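Local structure of heme oxygenase (Leptospira interrogans, 5KZL) at residues L10-R15 with N176-L181; E63-N68 with T120-L125; I142-A147 with F161-M166. The protein catalyses the oxidative opening of heme, in the reaction of heme oxygenases that yields biliverdin, carbon monoxide and iron, and is linked to virulence of Leptospira. The protein carries 1 engineered substitution. All blocks are in the same frame, centred on the assembly; numbering follows the deposited sequence.

Contact 1 (L10-R15 with N176-L181); sequences LATILR and NYRTAL. With HEM (protoporphyrin IX containing Fe), chain B.
In the all-helical heme oxygenase fold, helix 10-17 crosses helix 170-183 at the propionate side of the heme pocket, the short segments 10-15 and 176-181 running at 103° to each other. Arg15 can be followed outward from the first of these helices. Its CB lies 3.4 Å from the carboxylate oxygen O1A of the heme; CG, anti to the backbone N, runs on past the same oxygen. CD continues the extended run, and the chain then bends at chi3 (-74°). NE points at the carboxylate but makes only weak, long hydrogen bonds to O1A and O2A; the firm bond is that of NH1 to heme O2A, 3.0 Å. The carboxylate thus lies at the edge of the Arg15 guanidinium, while one face of that group lies flat on the guanidinium of Arg178, centres 3.4 Å apart and planes at 6°. Two like charges so close are probably made tolerable by the propionate and by water. At the in-plane edge of Arg178, water 1 accepts from NE and donates both to Ala11 O and to heme O1A, whereas water 2 accepts from NH2 and also bonds Thr12 OG1. Ala11 CB packs against the other face of the Arg178 guanidinium. Away from the charges the crossing is mainly apolar: Leu181 CD1 reaches Ala11 CB and Leu14 CD1, and Tyr130 of helix 125-151 touches both Leu14 and Leu181. Leu10 completes the seam, its CD2 resting 3.5 Å from the carbonyl oxygen Leu181 O.

Contact 2 (E63-N68 with T120-L125); sequences ERNKNN and TQPELL
Two side-chain amides and a carboxylate are the flat groups here, where the type I beta turn Asn65-Asn68, following helix 41-64, meets the 3-10 turn 122-124 that leads into helix 125-151 of this helical fold. Pro122 CB sits over one face of the Asn65 amide, 3.5 Å from Asn65 OD1, while Asn65 ND2 turns back to Glu61 O in the preceding helix. The Asn68 amide presents its ND2 edge to Glu123 OE2, which lies in the amide plane. The resulting hydrogen bond is 3.0 Å long from Asn68 ND2 to Glu123 OE2 and almost perfectly straight, at 178°. The carboxylate is less well aligned: its plane is turned 56° from the amide, and OE2 receives the N-H from above that plane. Asn68 gets there with CG anti to its backbone N, and Glu123 by a bend at chi2 (74°). The other end of the same amide is held more firmly by the chain that follows, since Asn68 OD1 accepts from the backbone N of Val70 and of Leu71, which would hold the amide's rotation and so aim ND2. The proline ring touches both asparagines, CB against Asn65 and CG near Asn68 ND2. Deeper in, where Leu125 is buried against Ile117 and Leu62, its CD1 lies 3.8 Å from Asn65 ND2.

Contact 3 (I142-A147 with F161-M166); sequences ILKKVA and FYEFPM. With HEM (protoporphyrin IX containing Fe), chain B.
A salt bridge fastens helix 125-151, which flanks the heme in this heme oxygenase fold, to the loop leading toward helix 170-183. Lys144 NZ donates to Glu163 OE2 at 2.8 Å, on the anti lone pair that faces away from the other carboxylate oxygen. CG of Lys144 starts from the crowded position between backbone N and carbonyl carbon (chi1 75°), after which an extended chain carries the ammonium across to the likewise extended Glu163. Gln141 OE1 is a second acceptor for NZ. Inward of this pair the Tyr162 ring is met on both faces: the helix backbone lies over one, with Leu143 C 4.2 Å above the ring centre and Lys144 N toward the rim, and Phe161 CD2 lies against the opposite face, toward its rim. Leu143 CB touches Tyr162 CE1 at 3.6 Å, while Lys144 CB packs on Tyr162 CB. The phenol OH reaches Tyr44 OH by a hydrogen bond, and Phe34 of helix 29-36 also touches the Tyr162 side chain. Tyr162 packs behind Leu143, which with its neighbour Ile142 lines the heme pocket at a vinyl group: Leu143 CD2 lies 3.7 Å from heme CAC, and Ile142 CG2 the same distance from heme CBC.

Along the chain, contact 1 brackets the other two: segment 10-15 opens first and 176-181 comes last, while contact 2 closes before contact 3 begins. Contacts 1 and 3 both touch the heme, their centres 22 Å apart: one holds a propionate by polar bonds and the other packs on a vinyl, consistent with fixing the heme at two separate places. Helix 125-151 begins at contact 2 and carries segment 142-147; helix 170-183 of contact 1 follows it. Contact 2 is surface packing away from the cofactor, about 18 Å from contact 1 and 27 Å from contact 3 between centres; it joins the end of helix 41-64 to the turn before helix 125-151, opposite contact 3 across the chain's centre.

Contact 1 (L10-R15 with N176-L181)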
loop_
_atom_site.group_PDB
_atom_site.type_symbol
_atom_site.label_atom_id
_atom_site.label_comp_id
_atom_site.label_asym_id
_atom_site.label_seq_id
_atom_site.Cartn_x
_atom_site.Cartn_y
_atom_site.Cartn_z
ATOM N N LEU A 10 -3.487 18.816 5.072
ATOM C CA LEU A 10 -4.000 17.477 4.780
ATOM C C LEU A 10 -3.012 16.393 5.271
ATOM O O LEU A 10 -3.457 15.389 5.837
ATOM C CB LEU A 10 -4.314 17.291 3.271
ATOM C CG LEU A 10 -4.739 15.859 2.814
ATOM C CD1 LEU A 10 -6.003 15.385 3.546
ATOM C CD2 LEU A 10 -4.918 15.797 1.309
ATOM N N ALA A 11 -1.684 16.605 5.074
ATOM C CA ALA A 11 -0.692 15.608 5.516
ATOM C C ALA A 11 -0.783 15.424 7.038
ATOM O O ALA A 11 -0.761 14.294 7.522
ATOM C CB ALA A 11 0.711 16.030 5.110
ATOM N N THR A 12 -0.992 16.534 7.774
ATOM C CA THR A 12 -1.133 16.524 9.240
ATOM C C THR A 12 -2.476 15.854 9.649
ATOM O O THR A 12 -2.501 15.045 10.574
ATOM C CB THR A 12 -0.973 17.966 9.761
ATOM O OG1 THR A 12 0.377 18.378 9.516
ATOM C CG2 THR A 12 -1.284 18.113 11.247
ATOM N N ILE A 13 -3.574 16.205 8.958
ATOM C CA ILE A 13 -4.923 15.651 9.202
ATOM C C ILE A 13 -4.896 14.122 9.104
ATOM O O ILE A 13 -5.445 13.423 9.961
ATOM C CB ILE A 13 -5.976 16.297 8.246
ATOM C CG1 ILE A 13 -6.336 17.716 8.727
ATOM C CG2 ILE A 13 -7.251 15.427 8.125
ATOM C CD1 ILE A 13 -6.934 18.605 7.668
ATOM N N LEU A 14 -4.253 13.609 8.048
ATOM C CA LEU A 14 -4.140 12.175 7.824
ATOM C C LEU A 14 -3.242 11.518 8.856
ATOM O O LEU A 14 -3.606 10.476 9.369
ATOM C CB LEU A 14 -3.649 11.881 6.392
ATOM C CG LEU A 14 -4.577 12.327 5.265
ATOM C CD1 LEU A 14 -3.990 11.969 3.885
ATOM C CD2 LEU A 14 -5.963 11.720 5.428
ATOM N N ARG A 15 -2.087 12.133 9.189
ATOM C CA ARG A 15 -1.168 11.566 10.184
ATOM C C ARG A 15 -1.832 11.464 11.572
ATOM O O ARG A 15 -1.814 10.396 12.195
ATOM C CB ARG A 15 0.132 12.399 10.240
ATOM C CG ARG A 15 1.102 11.984 11.333
ATOM C CD ARG A 15 2.389 12.782 11.294
ATOM N NE ARG A 15 3.236 12.369 10.174
ATOM C CZ ARG A 15 4.407 12.921 9.872
ATOM N NH1 ARG A 15 5.112 12.472 8.841
ATOM N NH2 ARG A 15 4.871 13.942 10.584
ATOM N N ASN A 176 8.598 15.580 -0.050
ATOM C CA ASN A 176 7.987 16.068 -1.277
ATOM C C ASN A 176 6.567 15.523 -1.418
ATOM O O ASN A 176 5.678 16.254 -1.840
ATOM C CB ASN A 176 8.841 15.699 -2.478
ATOM C CG ASN A 176 10.123 16.486 -2.608
ATOM O OD1 ASN A 176 10.478 17.312 -1.763
ATOM N ND2 ASN A 176 10.852 16.231 -3.680
ATOM N N TYR A 177 6.349 14.262 -1.019
ATOM C CA TYR A 177 5.038 13.623 -1.019
ATOM C C TYR A 177 4.081 14.344 -0.058
ATOM O O TYR A 177 2.936 14.601 -0.430
ATOM C CB TYR A 177 5.147 12.119 -0.676
ATOM C CG TYR A 177 3.816 11.406 -0.750
ATOM C CD1 TYR A 177 2.950 11.391 0.341
ATOM C CD2 TYR A 177 3.384 10.814 -1.939
ATOM C CE1 TYR A 177 1.684 10.816 0.252
ATOM C CE2 TYR A 177 2.132 10.206 -2.029
ATOM C CZ TYR A 177 1.278 10.238 -0.937
ATOM O OH TYR A 177 0.063 9.641 -0.983
ATOM N N ARG A 178 4.518 14.604 1.190
ATOM C CA ARG A 178 3.648 15.268 2.166
ATOM C C ARG A 178 3.358 16.710 1.734
ATOM O O ARG A 178 2.221 17.163 1.863
ATOM C CB ARG A 178 4.218 15.194 3.589
ATOM C CG ARG A 178 4.360 13.769 4.099
ATOM C CD ARG A 178 4.862 13.763 5.520
ATOM N NE ARG A 178 3.758 14.015 6.452
ATOM C CZ ARG A 178 3.700 15.022 7.315
ATOM N NH1 ARG A 178 4.717 15.871 7.429
ATOM N NH2 ARG A 178 2.650 15.157 8.116
ATOM N N THR A 179 4.356 17.401 1.141
ATOM C CA THR A 179 4.179 18.745 0.572
ATOM C C THR A 179 3.125 18.662 -0.553
ATOM O O THR A 179 2.247 19.534 -0.623
ATOM C CB THR A 179 5.523 19.358 0.103
ATOM O OG1 THR A 179 6.404 19.455 1.228
ATOM C CG2 THR A 179 5.352 20.769 -0.478
ATOM N N ALA A 180 3.196 17.599 -1.402
ATOM C CA ALA A 180 2.242 17.352 -2.492
ATOM C C ALA A 180 0.812 17.177 -1.950
ATOM O O ALA A 180 -0.105 17.775 -2.516
ATOM C CB ALA A 180 2.664 16.150 -3.341
ATOM N N LEU A 181 0.633 16.424 -0.818
ATOM C CA LEU A 181 -0.669 16.238 -0.151
ATOM C C LEU A 181 -1.217 17.596 0.284
ATOM O O LEU A 181 -2.390 17.894 0.067
ATOM C CB LEU A 181 -0.544 15.354 1.092
ATOM C CG LEU A 181 -0.359 13.857 0.882
ATOM C CD1 LEU A 181 -0.265 13.158 2.234
ATOM C CD2 LEU A 181 -1.526 13.254 0.096
HETATM C CHA HEM B . 4.476 5.188 8.766
HETATM C CHB HEM B . 0.866 2.801 6.826
HETATM C CHC HEM B . 2.332 -1.106 9.159
HETATM C CHD HEM B . 6.314 1.066 10.284
HETATM C C1A HEM B . 3.382 4.864 8.040
HETATM C C2A HEM B . 2.602 5.822 7.312
HETATM C C3A HEM B . 1.578 5.148 6.795
HETATM C C4A HEM B . 1.718 3.809 7.158
HETATM C CMA HEM B . 0.501 5.679 5.933
HETATM C CAA HEM B . 2.871 7.297 7.148
HETATM C CBA HEM B . 2.438 8.131 8.375
HETATM C CGA HEM B . 2.579 9.567 8.085
HETATM O O1A HEM B . 1.626 10.283 8.093
HETATM O O2A HEM B . 3.693 9.993 7.828
HETATM C C1B HEM B . 0.925 1.505 7.311
HETATM C C2B HEM B . -0.097 0.500 7.061
HETATM C C3B HEM B . 0.336 -0.586 7.729
HETATM C C4B HEM B . 1.605 -0.229 8.383
HETATM C CMB HEM B . -1.324 0.609 6.222
HETATM C CAB HEM B . -0.239 -1.865 7.862
HETATM C CBB HEM B . -1.419 -1.938 7.507
HETATM C C1C HEM B . 3.612 -0.954 9.558
HETATM C C2C HEM B . 4.501 -1.987 9.965
HETATM C C3C HEM B . 5.643 -1.346 10.274
HETATM C C4C HEM B . 5.456 0.060 10.022
HETATM C CMC HEM B . 4.208 -3.486 10.023
HETATM C CAC HEM B . 6.833 -2.003 10.761
HETATM C CBC HEM B . 7.967 -1.439 10.666
HETATM C C1D HEM B . 6.088 2.408 10.052
HETATM C C2D HEM B . 7.058 3.468 10.429
HETATM C C3D HEM B . 6.559 4.591 9.978
HETATM C C4D HEM B . 5.278 4.242 9.347
HETATM C CMD HEM B . 8.368 3.275 11.110
HETATM C CAD HEM B . 7.172 5.953 10.153
HETATM C CBD HEM B . 8.329 6.214 9.263
HETATM C CGD HEM B . 8.909 7.580 9.435
HETATM O O1D HEM B . 8.314 8.433 9.975
HETATM O O2D HEM B . 9.995 7.776 8.982
HETATM N NA HEM B . 2.767 3.682 7.925
HETATM N NB HEM B . 1.803 0.984 8.097
HETATM N NC HEM B . 4.222 0.208 9.625
HETATM N ND HEM B . 5.069 2.939 9.411
HETATM FE FE HEM B . 3.492 1.986 8.795
HETATM O O HOH W 1 1.310 12.744 6.590
HETATM O O HOH W 2 2.521 16.916 10.296
HETATM O O HOH W 3 4.632 1.376 6.919
#

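Contact 2 (E63-N68 with T120-L125)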
loop_
_atom_site.group_PDB
_atom_site.type_symbol
_atom_site.label_atom_id
_atom_site.label_comp_id
_atom_site.label_asym_id
_atom_site.label_seq_id
_atom_site.Cartn_x
_atom_site.Cartn_y
_atom_site.Cartn_z
ATOM N N GLU A 63 -3.801 5.480 -12.823
ATOM C CA GLU A 63 -3.428 5.788 -14.204
ATOM C C GLU A 63 -4.634 6.337 -14.944
ATOM O O GLU A 63 -4.510 7.332 -15.663
ATOM C CB GLU A 63 -2.873 4.534 -14.904
ATOM C CG GLU A 63 -1.426 4.245 -14.546
ATOM C CD GLU A 63 -0.462 5.260 -15.114
ATOM O OE1 GLU A 63 -0.426 5.385 -16.359
ATOM O OE2 GLU A 63 0.219 5.956 -14.323
ATOM N N ARG A 64 -5.813 5.718 -14.737
ATOM C CA ARG A 64 -7.068 6.145 -15.363
ATOM C C ARG A 64 -7.401 7.584 -14.975
ATOM O O ARG A 64 -7.817 8.369 -15.836
ATOM C CB ARG A 64 -8.226 5.239 -14.911
ATOM C CG ARG A 64 -9.478 5.354 -15.799
ATOM C CD ARG A 64 -10.651 4.470 -15.385
ATOM N NE ARG A 64 -10.250 3.147 -14.890
ATOM C CZ ARG A 64 -9.956 2.099 -15.658
ATOM N NH1 ARG A 64 -10.011 2.196 -16.983
ATOM N NH2 ARG A 64 -9.591 0.950 -15.106
ATOM N N ASN A 65 -7.187 7.938 -13.691
ATOM C CA ASN A 65 -7.486 9.261 -13.171
ATOM C C ASN A 65 -6.281 10.176 -13.040
ATOM O O ASN A 65 -6.360 11.152 -12.293
ATOM C CB ASN A 65 -8.210 9.135 -11.826
ATOM C CG ASN A 65 -9.558 8.489 -11.949
ATOM O OD1 ASN A 65 -10.499 9.050 -12.537
ATOM N ND2 ASN A 65 -9.632 7.250 -11.533
ATOM N N LYS A 66 -5.186 9.913 -13.779
ATOM C CA LYS A 66 -3.949 10.697 -13.622
ATOM C C LYS A 66 -4.107 12.205 -13.897
ATOM O O LYS A 66 -3.364 12.992 -13.298
ATOM C CB LYS A 66 -2.783 10.105 -14.444
ATOM C CG LYS A 66 -2.916 10.249 -15.958
ATOM C CD LYS A 66 -1.612 9.872 -16.676
ATOM C CE LYS A 66 -1.402 8.381 -16.720
ATOM N NZ LYS A 66 -0.237 7.983 -17.567
ATOM N N ASN A 67 -5.057 12.600 -14.782
ATOM C CA ASN A 67 -5.261 14.015 -15.108
ATOM C C ASN A 67 -6.380 14.681 -14.315
ATOM O O ASN A 67 -6.635 15.866 -14.519
ATOM C CB ASN A 67 -5.426 14.235 -16.601
ATOM C CG ASN A 67 -4.110 14.042 -17.312
ATOM O OD1 ASN A 67 -3.047 14.516 -16.864
ATOM N ND2 ASN A 67 -4.145 13.291 -18.400
ATOM N N ASN A 68 -6.967 13.966 -13.339
ATOM C CA ASN A 68 -7.923 14.553 -12.414
ATOM C C ASN A 68 -7.211 15.745 -11.733
ATOM O O ASN A 68 -6.035 15.625 -11.363
ATOM C CB ASN A 68 -8.349 13.519 -11.378
ATOM C CG ASN A 68 -9.247 14.066 -10.299
ATOM O OD1 ASN A 68 -8.789 14.713 -9.354
ATOM N ND2 ASN A 68 -10.531 13.777 -10.393
ATOM N N THR A 120 -16.573 6.844 -8.976
ATOM C CA THR A 120 -17.530 7.800 -8.394
ATOM C C THR A 120 -16.912 9.004 -7.695
ATOM O O THR A 120 -17.438 10.101 -7.838
ATOM C CB THR A 120 -18.484 7.092 -7.452
ATOM O OG1 THR A 120 -17.749 6.530 -6.366
ATOM C CG2 THR A 120 -19.352 6.044 -8.154
ATOM N N GLN A 121 -15.845 8.798 -6.889
ATOM C CA GLN A 121 -15.170 9.868 -6.129
ATOM C C GLN A 121 -13.654 9.709 -6.316
ATOM O O GLN A 121 -12.975 9.382 -5.336
ATOM C CB GLN A 121 -15.543 9.798 -4.624
ATOM C CG GLN A 121 -16.942 10.324 -4.273
ATOM C CD GLN A 121 -17.053 11.823 -4.440
ATOM O OE1 GLN A 121 -16.593 12.607 -3.605
ATOM N NE2 GLN A 121 -17.651 12.251 -5.532
ATOM N N PRO A 122 -13.117 9.876 -7.570
ATOM C CA PRO A 122 -11.675 9.641 -7.816
ATOM C C PRO A 122 -10.723 10.423 -6.925
ATOM O O PRO A 122 -9.649 9.905 -6.638
ATOM C CB PRO A 122 -11.503 9.981 -9.302
ATOM C CG PRO A 122 -12.685 10.774 -9.648
ATOM C CD PRO A 122 -13.790 10.243 -8.833
ATOM N N GLU A 123 -11.134 11.601 -6.397
ATOM C CA GLU A 123 -10.296 12.388 -5.467
ATOM C C GLU A 123 -9.975 11.577 -4.199
ATOM O O GLU A 123 -8.933 11.791 -3.578
ATOM C CB GLU A 123 -10.997 13.698 -5.061
ATOM C CG GLU A 123 -11.315 14.603 -6.254
ATOM C CD GLU A 123 -12.468 14.209 -7.170
ATOM O OE1 GLU A 123 -13.343 13.420 -6.738
ATOM O OE2 GLU A 123 -12.475 14.664 -8.339
ATOM N N LEU A 124 -10.869 10.652 -3.808
ATOM C CA LEU A 124 -10.625 9.820 -2.618
ATOM C C LEU A 124 -9.491 8.783 -2.819
ATOM O O LEU A 124 -9.028 8.190 -1.839
ATOM C CB LEU A 124 -11.914 9.146 -2.103
ATOM C CG LEU A 124 -13.057 10.056 -1.582
ATOM C CD1 LEU A 124 -14.230 9.210 -1.126
ATOM C CD2 LEU A 124 -12.601 10.923 -0.412
ATOM N N LEU A 125 -9.019 8.589 -4.079
ATOM C CA LEU A 125 -7.866 7.711 -4.334
ATOM C C LEU A 125 -6.610 8.295 -3.652
ATOM O O LEU A 125 -5.655 7.554 -3.387
ATOM C CB LEU A 125 -7.625 7.511 -5.845
ATOM C CG LEU A 125 -8.645 6.630 -6.573
ATOM C CD1 LEU A 125 -8.347 6.584 -8.067
ATOM C CD2 LEU A 125 -8.688 5.194 -5.982
#

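Contact 3 (I142-A147 with F161-M166)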
loop_
_atom_site.group_PDB
_atom_site.type_symbol
_atom_site.label_atom_id
_atom_site.label_comp_id
_atom_site.label_asym_id
_atom_site.label_seq_id
_atom_site.Cartn_x
_atom_site.Cartn_y
_atom_site.Cartn_z
ATOM N N ILE A 142 13.059 -0.812 6.792
ATOM C CA ILE A 142 12.896 -1.601 8.013
ATOM C C ILE A 142 12.308 -2.978 7.694
ATOM O O ILE A 142 12.859 -3.983 8.134
ATOM C CB ILE A 142 12.046 -0.865 9.065
ATOM C CG1 ILE A 142 12.770 0.397 9.575
ATOM C CG2 ILE A 142 11.638 -1.803 10.218
ATOM C CD1 ILE A 142 11.866 1.387 10.277
ATOM N N LEU A 143 11.191 -3.007 6.936
ATOM C CA LEU A 143 10.467 -4.229 6.596
ATOM C C LEU A 143 11.279 -5.191 5.729
ATOM O O LEU A 143 11.218 -6.399 5.978
ATOM C CB LEU A 143 9.097 -3.899 5.970
ATOM C CG LEU A 143 8.037 -3.302 6.936
ATOM C CD1 LEU A 143 6.806 -2.814 6.159
ATOM C CD2 LEU A 143 7.628 -4.306 8.029
ATOM N N LYS A 144 12.086 -4.675 4.767
ATOM C CA LYS A 144 12.903 -5.570 3.947
ATOM C C LYS A 144 13.933 -6.339 4.797
ATOM O O LYS A 144 14.112 -7.532 4.575
ATOM C CB LYS A 144 13.535 -4.872 2.738
ATOM C CG LYS A 144 14.716 -3.968 2.996
ATOM C CD LYS A 144 15.071 -3.277 1.689
ATOM C CE LYS A 144 16.467 -2.707 1.691
ATOM N NZ LYS A 144 16.714 -1.874 0.478
ATOM N N LYS A 145 14.544 -5.683 5.798
ATOM C CA LYS A 145 15.512 -6.329 6.699
ATOM C C LYS A 145 14.828 -7.356 7.592
ATOM O O LYS A 145 15.373 -8.444 7.774
ATOM C CB LYS A 145 16.282 -5.291 7.543
ATOM C CG LYS A 145 17.203 -4.395 6.718
ATOM C CD LYS A 145 18.332 -3.847 7.597
ATOM C CE LYS A 145 19.268 -2.944 6.836
ATOM N NZ LYS A 145 20.595 -2.857 7.498
ATOM N N VAL A 146 13.636 -7.027 8.144
ATOM C CA VAL A 146 12.855 -7.936 8.994
ATOM C C VAL A 146 12.490 -9.190 8.158
ATOM O O VAL A 146 12.770 -10.311 8.591
ATOM C CB VAL A 146 11.602 -7.238 9.612
ATOM C CG1 VAL A 146 10.658 -8.241 10.263
ATOM C CG2 VAL A 146 12.001 -6.158 10.612
ATOM N N ALA A 147 11.938 -8.988 6.938
ATOM C CA ALA A 147 11.528 -10.101 6.055
ATOM C C ALA A 147 12.698 -11.006 5.645
ATOM O O ALA A 147 12.560 -12.231 5.665
ATOM C CB ALA A 147 10.817 -9.564 4.819
ATOM N N PHE A 161 9.351 -5.664 -3.312
ATOM C CA PHE A 161 8.219 -4.868 -2.824
ATOM C C PHE A 161 8.624 -3.692 -1.935
ATOM O O PHE A 161 7.949 -2.673 -1.936
ATOM C CB PHE A 161 7.201 -5.773 -2.129
ATOM C CG PHE A 161 6.014 -5.084 -1.500
ATOM C CD1 PHE A 161 5.168 -4.282 -2.263
ATOM C CD2 PHE A 161 5.702 -5.294 -0.158
ATOM C CE1 PHE A 161 4.040 -3.677 -1.687
ATOM C CE2 PHE A 161 4.562 -4.701 0.417
ATOM C CZ PHE A 161 3.736 -3.907 -0.358
ATOM N N TYR A 162 9.711 -3.832 -1.183
ATOM C CA TYR A 162 10.159 -2.790 -0.251
ATOM C C TYR A 162 11.150 -1.801 -0.835
ATOM O O TYR A 162 11.566 -0.880 -0.123
ATOM C CB TYR A 162 10.777 -3.443 0.987
ATOM C CG TYR A 162 9.875 -4.478 1.609
ATOM C CD1 TYR A 162 8.727 -4.104 2.298
ATOM C CD2 TYR A 162 10.159 -5.834 1.499
ATOM C CE1 TYR A 162 7.864 -5.056 2.836
ATOM C CE2 TYR A 162 9.306 -6.797 2.037
ATOM C CZ TYR A 162 8.172 -6.401 2.724
ATOM O OH TYR A 162 7.323 -7.337 3.251
ATOM N N GLU A 163 11.543 -1.982 -2.108
ATOM C CA GLU A 163 12.553 -1.141 -2.750
ATOM C C GLU A 163 11.999 -0.253 -3.861
ATOM O O GLU A 163 11.144 -0.677 -4.663
ATOM C CB GLU A 163 13.718 -2.009 -3.257
ATOM C CG GLU A 163 14.361 -2.872 -2.187
ATOM C CD GLU A 163 15.680 -3.465 -2.644
ATOM O OE1 GLU A 163 15.781 -3.824 -3.837
ATOM O OE2 GLU A 163 16.613 -3.564 -1.814
ATOM N N PHE A 164 12.500 0.992 -3.895
ATOM C CA PHE A 164 12.090 2.031 -4.839
ATOM C C PHE A 164 13.292 2.456 -5.687
ATOM O O PHE A 164 13.901 3.475 -5.378
ATOM C CB PHE A 164 11.463 3.231 -4.069
ATOM C CG PHE A 164 10.226 2.813 -3.309
ATOM C CD1 PHE A 164 10.324 2.266 -2.032
ATOM C CD2 PHE A 164 8.966 2.898 -3.898
ATOM C CE1 PHE A 164 9.179 1.842 -1.343
ATOM C CE2 PHE A 164 7.829 2.453 -3.214
ATOM C CZ PHE A 164 7.943 1.947 -1.937
ATOM N N PRO A 165 13.682 1.670 -6.725
ATOM C CA PRO A 165 14.876 2.034 -7.512
ATOM C C PRO A 165 14.752 3.378 -8.235
ATOM O O PRO A 165 15.764 3.995 -8.518
ATOM C CB PRO A 165 15.052 0.852 -8.475
ATOM C CG PRO A 165 13.686 0.243 -8.579
ATOM C CD PRO A 165 13.084 0.405 -7.211
ATOM N N MET A 166 13.516 3.865 -8.458
ATOM C CA MET A 166 13.275 5.149 -9.118
ATOM C C MET A 166 13.472 6.347 -8.168
ATOM O O MET A 166 13.412 7.495 -8.611
ATOM C CB MET A 166 11.844 5.178 -9.716
ATOM C CG MET A 166 11.622 4.164 -10.815
ATOM S SD MET A 166 9.960 4.280 -11.530
ATOM C CE MET A 166 10.115 3.195 -12.944
HETATM C CHA HEM B . 4.476 5.188 8.766
HETATM C CHB HEM B . 0.866 2.801 6.826
HETATM C CHC HEM B . 2.332 -1.106 9.159
HETATM C CHD HEM B . 6.314 1.066 10.284
HETATM C C1A HEM B . 3.382 4.864 8.040
HETATM C C2A HEM B . 2.602 5.822 7.312
HETATM C C3A HEM B . 1.578 5.148 6.795
HETATM C C4A HEM B . 1.718 3.809 7.158
HETATM C CMA HEM B . 0.501 5.679 5.933
HETATM C CAA HEM B . 2.871 7.297 7.148
HETATM C CBA HEM B . 2.438 8.131 8.375
HETATM C CGA HEM B . 2.579 9.567 8.085
HETATM O O1A HEM B . 1.626 10.283 8.093
HETATM O O2A HEM B . 3.693 9.993 7.828
HETATM C C1B HEM B . 0.925 1.505 7.311
HETATM C C2B HEM B . -0.097 0.500 7.061
HETATM C C3B HEM B . 0.336 -0.586 7.729
HETATM C C4B HEM B . 1.605 -0.229 8.383
HETATM C CMB HEM B . -1.324 0.609 6.222
HETATM C CAB HEM B . -0.239 -1.865 7.862
HETATM C CBB HEM B . -1.419 -1.938 7.507
HETATM C C1C HEM B . 3.612 -0.954 9.558
HETATM C C2C HEM B . 4.501 -1.987 9.965
HETATM C C3C HEM B . 5.643 -1.346 10.274
HETATM C C4C HEM B . 5.456 0.060 10.022
HETATM C CMC HEM B . 4.208 -3.486 10.023
HETATM C CAC HEM B . 6.833 -2.003 10.761
HETATM C CBC HEM B . 7.967 -1.439 10.666
HETATM C C1D HEM B . 6.088 2.408 10.052
HETATM C C2D HEM B . 7.058 3.468 10.429
HETATM C C3D HEM B . 6.559 4.591 9.978
HETATM C C4D HEM B . 5.278 4.242 9.347
HETATM C CMD HEM B . 8.368 3.275 11.110
HETATM C CAD HEM B . 7.172 5.953 10.153
HETATM C CBD HEM B . 8.329 6.214 9.263
HETATM C CGD HEM B . 8.909 7.580 9.435
HETATM O O1D HEM B . 8.314 8.433 9.975
HETATM O O2D HEM B . 9.995 7.776 8.982
HETATM N NA HEM B . 2.767 3.682 7.925
HETATM N NB HEM B . 1.803 0.984 8.097
HETATM N NC HEM B . 4.222 0.208 9.625
HETATM N ND HEM B . 5.069 2.939 9.411
HETATM FE FE HEM B . 3.492 1.986 8.795
HETATM O O HOH W 3 4.632 1.376 6.919
#